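Local coordinates for protein-glutamine gamma-glutamyltransferase 2 (Pagrus major, PDB 1G0D) that probably catalyses the calcium-dependent cross-linking of peptide-bound glutamine to lysine and other primary amines, and probably binds GTP, at residues A[29-41]-A[129-142]. Sequence-based numbering, arbitrary orientation.
Sequences RERLIVRRGQPFS and SFHMLFNPWCRDDM
R36 grips D141 side-on: NE donates to OD2 at 2.8 Å and NH2 to OD1 at 2.7 Å. Both carboxylate oxygens lie close to the guanidinium plane, yet each is met from above the plane of the carboxylate. From that plane's opposite face the backbone N of N135 reaches the same D141 OD2, so this oxygen is held twice. F134 covers one face of the guanidinium, its CD2 3.5 Å from CZ and its ring turned steeply (71°) against it, while NH1 turns to the carbonyl of S210. N135, whose CG anti to the backbone N (chi1 -155°) carries the amide across to the turn R35 to Q38, sends ND2 2.7 Å to R36 O, the carbonyl of that type II turn's central peptide. These bonds gather where a strand pair ends and both chains turn into loop. Four backbone bonds, from L32 O to R36 N, run along the parallel pair, V34 N to H131 O (2.9 Å) among them. On the face that helix 184-193 covers through M185 and F189, I33 CG2 packs against L133 CD2; on the other V34 meets the M132 sulfur, and F40 points its edge at the face of F130, centroids 5.1 Å apart. The short strand 33-35 forms the parallel edge of an otherwise antiparallel sheet in the N-terminal beta-sandwich of transglutaminases.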
ATOM      1  N   ARG A  29      23.857  -2.116 -12.217  1.00 22.66           N
ATOM      2  CA  ARG A  29      24.964  -3.055 -12.459  1.00 17.94           C
ATOM      3  C   ARG A  29      26.315  -2.417 -12.289  1.00 17.34           C
ATOM      4  O   ARG A  29      27.298  -3.086 -11.991  1.00 15.07           O
ATOM      5  CB  ARG A  29      24.926  -3.552 -13.875  1.00 22.15           C
ATOM      6  CG  ARG A  29      24.067  -4.718 -14.019  1.00 30.46           C
ATOM      7  CD  ARG A  29      23.547  -4.781 -15.397  1.00 34.75           C
ATOM      8  NE  ARG A  29      22.120  -5.023 -15.330  1.00 42.73           N
ATOM      9  CZ  ARG A  29      21.488  -5.925 -16.065  1.00 42.86           C
ATOM     10  NH1 ARG A  29      20.167  -6.080 -15.935  1.00 46.24           N
ATOM     11  NH2 ARG A  29      22.184  -6.653 -16.932  1.00 40.14           N
ATOM     12  N   GLU A  30      26.359  -1.110 -12.510  1.00 18.84           N
ATOM     13  CA  GLU A  30      27.591  -0.359 -12.410  1.00 19.52           C
ATOM     14  C   GLU A  30      27.993   0.030 -11.002  1.00 20.70           C
ATOM     15  O   GLU A  30      29.107   0.513 -10.804  1.00 22.62           O
ATOM     16  CB  GLU A  30      27.520   0.878 -13.296  1.00 26.86           C
ATOM     17  CG  GLU A  30      26.976   0.617 -14.721  1.00 38.82           C
ATOM     18  CD  GLU A  30      27.654  -0.562 -15.454  1.00 49.44           C
ATOM     19  OE1 GLU A  30      28.869  -0.828 -15.224  1.00 51.63           O
ATOM     20  OE2 GLU A  30      26.957  -1.221 -16.276  1.00 55.17           O
ATOM     21  N   ARG A  31      27.108  -0.151 -10.016  1.00 19.19           N
ATOM     22  CA  ARG A  31      27.504   0.141  -8.640  1.00 17.92           C
ATOM     23  C   ARG A  31      27.166  -1.035  -7.741  1.00 17.59           C
ATOM     24  O   ARG A  31      26.122  -1.673  -7.915  1.00 21.74           O
ATOM     25  CB  ARG A  31      26.857   1.414  -8.111  1.00 17.84           C
ATOM     26  CG  ARG A  31      25.421   1.575  -8.444  1.00 19.44           C
ATOM     27  CD  ARG A  31      24.899   2.846  -7.751  1.00 18.25           C
ATOM     28  NE  ARG A  31      23.456   3.004  -7.936  1.00 13.79           N
ATOM     29  CZ  ARG A  31      22.691   3.743  -7.154  1.00 13.21           C
ATOM     30  NH1 ARG A  31      21.387   3.819  -7.398  1.00 15.19           N
ATOM     31  NH2 ARG A  31      23.235   4.413  -6.139  1.00  8.29           N
ATOM     32  N   LEU A  32      28.056  -1.316  -6.790  1.00 13.72           N
ATOM     33  CA  LEU A  32      27.886  -2.436  -5.881  1.00 12.13           C
ATOM     34  C   LEU A  32      26.756  -2.241  -4.889  1.00 14.71           C
ATOM     35  O   LEU A  32      26.835  -1.385  -4.023  1.00 17.06           O
ATOM     36  CB  LEU A  32      29.196  -2.696  -5.124  1.00  9.20           C
ATOM     37  CG  LEU A  32      29.281  -3.880  -4.149  1.00  6.39           C
ATOM     38  CD1 LEU A  32      29.135  -5.215  -4.868  1.00  2.18           C
ATOM     39  CD2 LEU A  32      30.618  -3.839  -3.453  1.00  6.73           C
ATOM     40  N   ILE A  33      25.687  -3.023  -5.043  1.00 18.09           N
ATOM     41  CA  ILE A  33      24.537  -2.998  -4.142  1.00 13.50           C
ATOM     42  C   ILE A  33      24.402  -4.440  -3.619  1.00 14.85           C
ATOM     43  O   ILE A  33      24.039  -5.369  -4.335  1.00 14.88           O
ATOM     44  CB  ILE A  33      23.282  -2.584  -4.865  1.00  9.72           C
ATOM     45  CG1 ILE A  33      23.544  -1.294  -5.636  1.00  7.41           C
ATOM     46  CG2 ILE A  33      22.177  -2.457  -3.851  1.00  7.63           C
ATOM     47  CD1 ILE A  33      22.500  -0.950  -6.643  1.00  2.61           C
ATOM     48  N   VAL A  34      24.668  -4.583  -2.336  1.00 15.18           N
ATOM     49  CA  VAL A  34      24.739  -5.861  -1.654  1.00 13.15           C
ATOM     50  C   VAL A  34      23.648  -6.104  -0.584  1.00 11.26           C
ATOM     51  O   VAL A  34      23.050  -5.154  -0.132  1.00 17.94           O
ATOM     52  CB  VAL A  34      26.194  -5.842  -1.090  1.00 14.43           C
ATOM     53  CG1 VAL A  34      26.247  -6.127   0.412  1.00 17.26           C
ATOM     54  CG2 VAL A  34      27.078  -6.703  -1.974  1.00 15.95           C
ATOM     55  N   ARG A  35      23.362  -7.352  -0.196  1.00 11.73           N
ATOM     56  CA  ARG A  35      22.376  -7.635   0.880  1.00  8.73           C
ATOM     57  C   ARG A  35      23.161  -8.219   2.086  1.00 12.43           C
ATOM     58  O   ARG A  35      24.189  -8.857   1.887  1.00 17.92           O
ATOM     59  CB  ARG A  35      21.301  -8.613   0.400  1.00  6.84           C
ATOM     60  CG  ARG A  35      20.581  -8.119  -0.846  1.00  7.86           C
ATOM     61  CD  ARG A  35      19.262  -8.822  -1.088  1.00  4.09           C
ATOM     62  NE  ARG A  35      18.555  -8.256  -2.238  1.00  6.53           N
ATOM     63  CZ  ARG A  35      17.468  -7.462  -2.186  1.00 10.38           C
ATOM     64  NH1 ARG A  35      16.928  -7.084  -1.031  1.00  8.91           N
ATOM     65  NH2 ARG A  35      16.889  -7.067  -3.314  1.00  6.43           N
ATOM     66  N   ARG A  36      22.704  -7.996   3.319  1.00 11.16           N
ATOM     67  CA  ARG A  36      23.422  -8.450   4.525  1.00  7.87           C
ATOM     68  C   ARG A  36      23.443  -9.924   4.869  1.00  7.78           C
ATOM     69  O   ARG A  36      22.543 -10.660   4.523  1.00 11.72           O
ATOM     70  CB  ARG A  36      22.925  -7.683   5.756  1.00  6.60           C
ATOM     71  CG  ARG A  36      21.594  -8.107   6.256  1.00  9.04           C
ATOM     72  CD  ARG A  36      20.932  -7.010   7.115  1.00 12.48           C
ATOM     73  NE  ARG A  36      19.773  -7.530   7.864  1.00 11.11           N
ATOM     74  CZ  ARG A  36      19.240  -6.952   8.942  1.00  9.58           C
ATOM     75  NH1 ARG A  36      19.742  -5.827   9.417  1.00  2.32           N
ATOM     76  NH2 ARG A  36      18.241  -7.535   9.594  1.00 10.94           N
ATOM     77  N   GLY A  37      24.486 -10.350   5.563  1.00  7.42           N
ATOM     78  CA  GLY A  37      24.592 -11.740   5.955  1.00  8.19           C
ATOM     79  C   GLY A  37      25.096 -12.646   4.848  1.00 12.10           C
ATOM     80  O   GLY A  37      25.260 -13.848   5.057  1.00 15.72           O
ATOM     81  N   GLN A  38      25.347 -12.062   3.674  1.00 12.95           N
ATOM     82  CA  GLN A  38      25.822 -12.768   2.478  1.00 10.38           C
ATOM     83  C   GLN A  38      27.149 -12.124   2.027  1.00 13.33           C
ATOM     84  O   GLN A  38      27.237 -10.914   1.833  1.00 18.21           O
ATOM     85  CB  GLN A  38      24.760 -12.640   1.386  1.00  9.76           C
ATOM     86  CG  GLN A  38      25.021 -13.436   0.137  1.00 14.02           C
ATOM     87  CD  GLN A  38      23.939 -13.252  -0.910  1.00  9.64           C
ATOM     88  OE1 GLN A  38      22.765 -13.141  -0.570  1.00 15.51           O
ATOM     89  NE2 GLN A  38      24.332 -13.212  -2.197  1.00  8.07           N
ATOM     90  N   PRO A  39      28.184 -12.933   1.803  1.00 11.08           N
ATOM     91  CA  PRO A  39      29.474 -12.390   1.392  1.00 10.07           C
ATOM     92  C   PRO A  39      29.542 -11.805   0.007  1.00 12.14           C
ATOM     93  O   PRO A  39      28.758 -12.169  -0.865  1.00 14.25           O
ATOM     94  CB  PRO A  39      30.407 -13.582   1.523  1.00 15.33           C
ATOM     95  CG  PRO A  39      29.526 -14.741   1.215  1.00 12.17           C
ATOM     96  CD  PRO A  39      28.213 -14.398   1.876  1.00 12.38           C
ATOM     97  N   PHE A  40      30.483 -10.885  -0.193  1.00 11.19           N
ATOM     98  CA  PHE A  40      30.678 -10.302  -1.509  1.00 13.01           C
ATOM     99  C   PHE A  40      32.186 -10.221  -1.817  1.00 15.28           C
ATOM    100  O   PHE A  40      32.988 -10.076  -0.905  1.00 19.53           O
ATOM    101  CB  PHE A  40      29.926  -8.945  -1.657  1.00 12.52           C
ATOM    102  CG  PHE A  40      30.259  -7.872  -0.621  1.00 11.76           C
ATOM    103  CD1 PHE A  40      29.659  -7.871   0.632  1.00 17.04           C
ATOM    104  CD2 PHE A  40      31.124  -6.816  -0.937  1.00 14.15           C
ATOM    105  CE1 PHE A  40      29.923  -6.834   1.562  1.00 10.07           C
ATOM    106  CE2 PHE A  40      31.388  -5.793  -0.029  1.00  8.21           C
ATOM    107  CZ  PHE A  40      30.783  -5.811   1.223  1.00 11.44           C
ATOM    108  N   SER A  41      32.587 -10.378  -3.085  1.00 15.64           N
ATOM    109  CA  SER A  41      34.015 -10.348  -3.437  1.00 16.40           C
ATOM    110  C   SER A  41      34.414  -9.242  -4.390  1.00 16.63           C
ATOM    111  O   SER A  41      33.826  -9.082  -5.450  1.00 20.72           O
ATOM    112  CB  SER A  41      34.437 -11.662  -4.063  1.00 15.18           C
ATOM    113  OG  SER A  41      34.016 -12.732  -3.270  1.00 19.07           O
ATOM    114  N   SER A 129      32.317   2.982  -2.538  1.00 35.49           N
ATOM    115  CA  SER A 129      31.137   2.828  -1.723  1.00 32.44           C
ATOM    116  C   SER A 129      30.203   1.762  -2.247  1.00 27.48           C
ATOM    117  O   SER A 129      30.312   1.310  -3.390  1.00 25.07           O
ATOM    118  CB  SER A 129      30.413   4.164  -1.628  1.00 34.31           C
ATOM    119  OG  SER A 129      29.754   4.409  -2.847  1.00 37.10           O
ATOM    120  N   PHE A 130      29.296   1.344  -1.383  1.00 21.60           N
ATOM    121  CA  PHE A 130      28.319   0.338  -1.743  1.00 19.72           C
ATOM    122  C   PHE A 130      27.096   0.506  -0.827  1.00 20.81           C
ATOM    123  O   PHE A 130      27.166   1.206   0.198  1.00 22.76           O
ATOM    124  CB  PHE A 130      28.943  -1.085  -1.654  1.00 11.71           C
ATOM    125  CG  PHE A 130      29.372  -1.507  -0.257  1.00 12.40           C
ATOM    126  CD1 PHE A 130      28.444  -2.044   0.654  1.00  9.36           C
ATOM    127  CD2 PHE A 130      30.691  -1.347   0.156  1.00  9.15           C
ATOM    128  CE1 PHE A 130      28.820  -2.401   1.937  1.00  3.32           C
ATOM    129  CE2 PHE A 130      31.065  -1.704   1.442  1.00  7.86           C
ATOM    130  CZ  PHE A 130      30.128  -2.229   2.333  1.00  7.83           C
ATOM    131  N   HIS A 131      25.978  -0.096  -1.209  1.00 18.66           N
ATOM    132  CA  HIS A 131      24.769  -0.010  -0.416  1.00 17.17           C
ATOM    133  C   HIS A 131      24.415  -1.358   0.162  1.00 17.03           C
ATOM    134  O   HIS A 131      24.651  -2.385  -0.451  1.00 17.94           O
ATOM    135  CB  HIS A 131      23.632   0.469  -1.278  1.00 19.36           C
ATOM    136  CG  HIS A 131      23.680   1.927  -1.579  1.00 20.06           C
ATOM    137  ND1 HIS A 131      24.293   2.433  -2.703  1.00 21.95           N
ATOM    138  CD2 HIS A 131      23.147   2.986  -0.931  1.00 17.51           C
ATOM    139  CE1 HIS A 131      24.133   3.742  -2.736  1.00 19.24           C
ATOM    140  NE2 HIS A 131      23.442   4.103  -1.671  1.00 19.26           N
ATOM    141  N   MET A 132      23.833  -1.354   1.344  1.00 15.80           N
ATOM    142  CA  MET A 132      23.464  -2.593   1.999  1.00 17.13           C
ATOM    143  C   MET A 132      21.967  -2.617   2.323  1.00 17.80           C
ATOM    144  O   MET A 132      21.449  -1.698   2.957  1.00 21.62           O
ATOM    145  CB  MET A 132      24.273  -2.741   3.279  1.00 16.73           C
ATOM    146  CG  MET A 132      23.890  -3.949   4.091  1.00 16.74           C
ATOM    147  SD  MET A 132      24.832  -5.407   3.602  1.00 19.60           S
ATOM    148  CE  MET A 132      26.452  -5.002   4.227  1.00 11.21           C
ATOM    149  N   LEU A 133      21.293  -3.677   1.887  1.00 16.43           N
ATOM    150  CA  LEU A 133      19.854  -3.883   2.089  1.00 14.05           C
ATOM    151  C   LEU A 133      19.564  -5.084   3.030  1.00 14.77           C
ATOM    152  O   LEU A 133      20.464  -5.802   3.440  1.00 13.73           O
ATOM    153  CB  LEU A 133      19.183  -4.158   0.735  1.00 13.19           C
ATOM    154  CG  LEU A 133      19.071  -3.122  -0.389  1.00 16.07           C
ATOM    155  CD1 LEU A 133      19.674  -1.791  -0.025  1.00  8.42           C
ATOM    156  CD2 LEU A 133      19.714  -3.695  -1.570  1.00 13.29           C
ATOM    157  N   PHE A 134      18.293  -5.296   3.352  1.00 14.62           N
ATOM    158  CA  PHE A 134      17.874  -6.394   4.211  1.00 10.35           C
ATOM    159  C   PHE A 134      17.989  -7.673   3.359  1.00 12.87           C
ATOM    160  O   PHE A 134      17.883  -7.618   2.141  1.00 14.10           O
ATOM    161  CB  PHE A 134      16.416  -6.164   4.654  1.00  6.93           C
ATOM    162  CG  PHE A 134      16.275  -5.183   5.788  1.00  5.22           C
ATOM    163  CD1 PHE A 134      15.794  -3.893   5.564  1.00  9.42           C
ATOM    164  CD2 PHE A 134      16.673  -5.522   7.073  1.00  4.57           C
ATOM    165  CE1 PHE A 134      15.728  -2.958   6.606  1.00  5.82           C
ATOM    166  CE2 PHE A 134      16.611  -4.592   8.125  1.00  6.50           C
ATOM    167  CZ  PHE A 134      16.144  -3.318   7.893  1.00  2.90           C
ATOM    168  N   ASN A 135      18.183  -8.826   3.996  1.00 13.75           N
ATOM    169  CA  ASN A 135      18.345 -10.088   3.278  1.00  8.22           C
ATOM    170  C   ASN A 135      17.388 -11.169   3.743  1.00 12.54           C
ATOM    171  O   ASN A 135      17.742 -11.971   4.605  1.00 14.05           O
ATOM    172  CB  ASN A 135      19.755 -10.606   3.492  1.00  4.80           C
ATOM    173  CG  ASN A 135      20.201 -11.496   2.386  1.00 10.53           C
ATOM    174  OD1 ASN A 135      19.389 -11.926   1.572  1.00 16.33           O
ATOM    175  ND2 ASN A 135      21.494 -11.787   2.326  1.00  8.56           N
ATOM    176  N   PRO A 136      16.155 -11.203   3.198  1.00 11.67           N
ATOM    177  CA  PRO A 136      15.196 -12.233   3.606  1.00 14.19           C
ATOM    178  C   PRO A 136      15.526 -13.626   3.094  1.00 16.06           C
ATOM    179  O   PRO A 136      14.796 -14.563   3.384  1.00 19.08           O
ATOM    180  CB  PRO A 136      13.851 -11.739   3.058  1.00 12.05           C
ATOM    181  CG  PRO A 136      14.156 -10.713   2.082  1.00 10.74           C
ATOM    182  CD  PRO A 136      15.581 -10.254   2.240  1.00 12.25           C
ATOM    183  N   TRP A 137      16.599 -13.767   2.318  1.00 15.63           N
ATOM    184  CA  TRP A 137      16.986 -15.080   1.834  1.00 12.03           C
ATOM    185  C   TRP A 137      18.068 -15.679   2.716  1.00 14.80           C
ATOM    186  O   TRP A 137      18.402 -16.845   2.563  1.00 15.01           O
ATOM    187  CB  TRP A 137      17.545 -14.999   0.446  1.00 10.86           C
ATOM    188  CG  TRP A 137      16.561 -14.676  -0.558  1.00  5.94           C
ATOM    189  CD1 TRP A 137      15.756 -15.544  -1.216  1.00  5.33           C
ATOM    190  CD2 TRP A 137      16.259 -13.373  -1.057  1.00  9.40           C
ATOM    191  NE1 TRP A 137      14.949 -14.860  -2.111  1.00  7.12           N
ATOM    192  CE2 TRP A 137      15.235 -13.527  -2.031  1.00  9.35           C
ATOM    193  CE3 TRP A 137      16.750 -12.083  -0.777  1.00  8.21           C
ATOM    194  CZ2 TRP A 137      14.686 -12.429  -2.730  1.00  6.90           C
ATOM    195  CZ3 TRP A 137      16.192 -10.987  -1.475  1.00  8.01           C
ATOM    196  CH2 TRP A 137      15.172 -11.178  -2.435  1.00  2.80           C
ATOM    197  N   CYS A 138      18.642 -14.868   3.605  1.00 13.88           N
ATOM    198  CA  CYS A 138      19.685 -15.317   4.514  1.00 12.64           C
ATOM    199  C   CYS A 138      19.054 -15.786   5.816  1.00 14.46           C
ATOM    200  O   CYS A 138      18.446 -15.007   6.530  1.00 17.95           O
ATOM    201  CB  CYS A 138      20.626 -14.176   4.800  1.00 14.87           C
ATOM    202  SG  CYS A 138      21.624 -14.501   6.222  1.00 19.49           S
ATOM    203  N   ARG A 139      19.234 -17.054   6.152  1.00 16.27           N
ATOM    204  CA  ARG A 139      18.583 -17.617   7.327  1.00 12.34           C
ATOM    205  C   ARG A 139      18.816 -17.016   8.651  1.00 11.97           C
ATOM    206  O   ARG A 139      18.036 -17.273   9.548  1.00 15.64           O
ATOM    207  CB  ARG A 139      18.865 -19.090   7.439  1.00 17.33           C
ATOM    208  CG  ARG A 139      20.227 -19.420   7.014  1.00 22.52           C
ATOM    209  CD  ARG A 139      20.639 -20.659   7.685  1.00 27.46           C
ATOM    210  NE  ARG A 139      20.464 -20.560   9.117  1.00 32.62           N
ATOM    211  CZ  ARG A 139      19.595 -21.306   9.795  1.00 40.49           C
ATOM    212  NH1 ARG A 139      18.823 -22.198   9.148  1.00 33.51           N
ATOM    213  NH2 ARG A 139      19.530 -21.178  11.123  1.00 40.11           N
ATOM    214  N   ASP A 140      19.859 -16.225   8.812  1.00  8.39           N
ATOM    215  CA  ASP A 140      20.074 -15.611  10.102  1.00  9.14           C
ATOM    216  C   ASP A 140      19.516 -14.201  10.177  1.00 13.42           C
ATOM    217  O   ASP A 140      19.544 -13.570  11.238  1.00 13.58           O
ATOM    218  CB  ASP A 140      21.536 -15.558  10.397  1.00 11.48           C
ATOM    219  CG  ASP A 140      22.105 -16.904  10.594  1.00 18.95           C
ATOM    220  OD1 ASP A 140      23.322 -17.026  10.401  1.00 27.95           O
ATOM    221  OD2 ASP A 140      21.345 -17.837  10.929  1.00 16.99           O
ATOM    222  N   ASP A 141      19.017 -13.691   9.056  1.00 14.45           N
ATOM    223  CA  ASP A 141      18.465 -12.343   9.027  1.00 14.52           C
ATOM    224  C   ASP A 141      17.077 -12.364   9.665  1.00 16.57           C
ATOM    225  O   ASP A 141      16.300 -13.313   9.458  1.00 19.25           O
ATOM    226  CB  ASP A 141      18.381 -11.851   7.576  1.00 12.10           C
ATOM    227  CG  ASP A 141      18.159 -10.348   7.475  1.00 13.61           C
ATOM    228  OD1 ASP A 141      17.426  -9.781   8.317  1.00 11.32           O
ATOM    229  OD2 ASP A 141      18.715  -9.727   6.546  1.00 14.58           O
ATOM    230  N   MET A 142      16.758 -11.327  10.435  1.00 15.37           N
ATOM    231  CA  MET A 142      15.453 -11.255  11.063  1.00 10.67           C
ATOM    232  C   MET A 142      14.294 -11.193  10.060  1.00 11.25           C
ATOM    233  O   MET A 142      13.181 -11.604  10.387  1.00 15.56           O
ATOM    234  CB  MET A 142      15.422 -10.083  12.032  1.00 15.30           C
ATOM    235  CG  MET A 142      15.888 -10.452  13.463  1.00 16.18           C
ATOM    236  SD  MET A 142      16.001  -8.951  14.485  1.00 26.40           S
ATOM    237  CE  MET A 142      17.206  -7.800  13.374  1.00 20.82           C
TER
HETATM  238  O   HOH W   1      26.195   1.545  -4.841  1.00 15.76           O
HETATM  239  O   HOH W   2      30.252   0.848  -6.283  1.00 22.23           O
HETATM  240  O   HOH W   3      20.235 -12.495  -1.110  1.00  9.53           O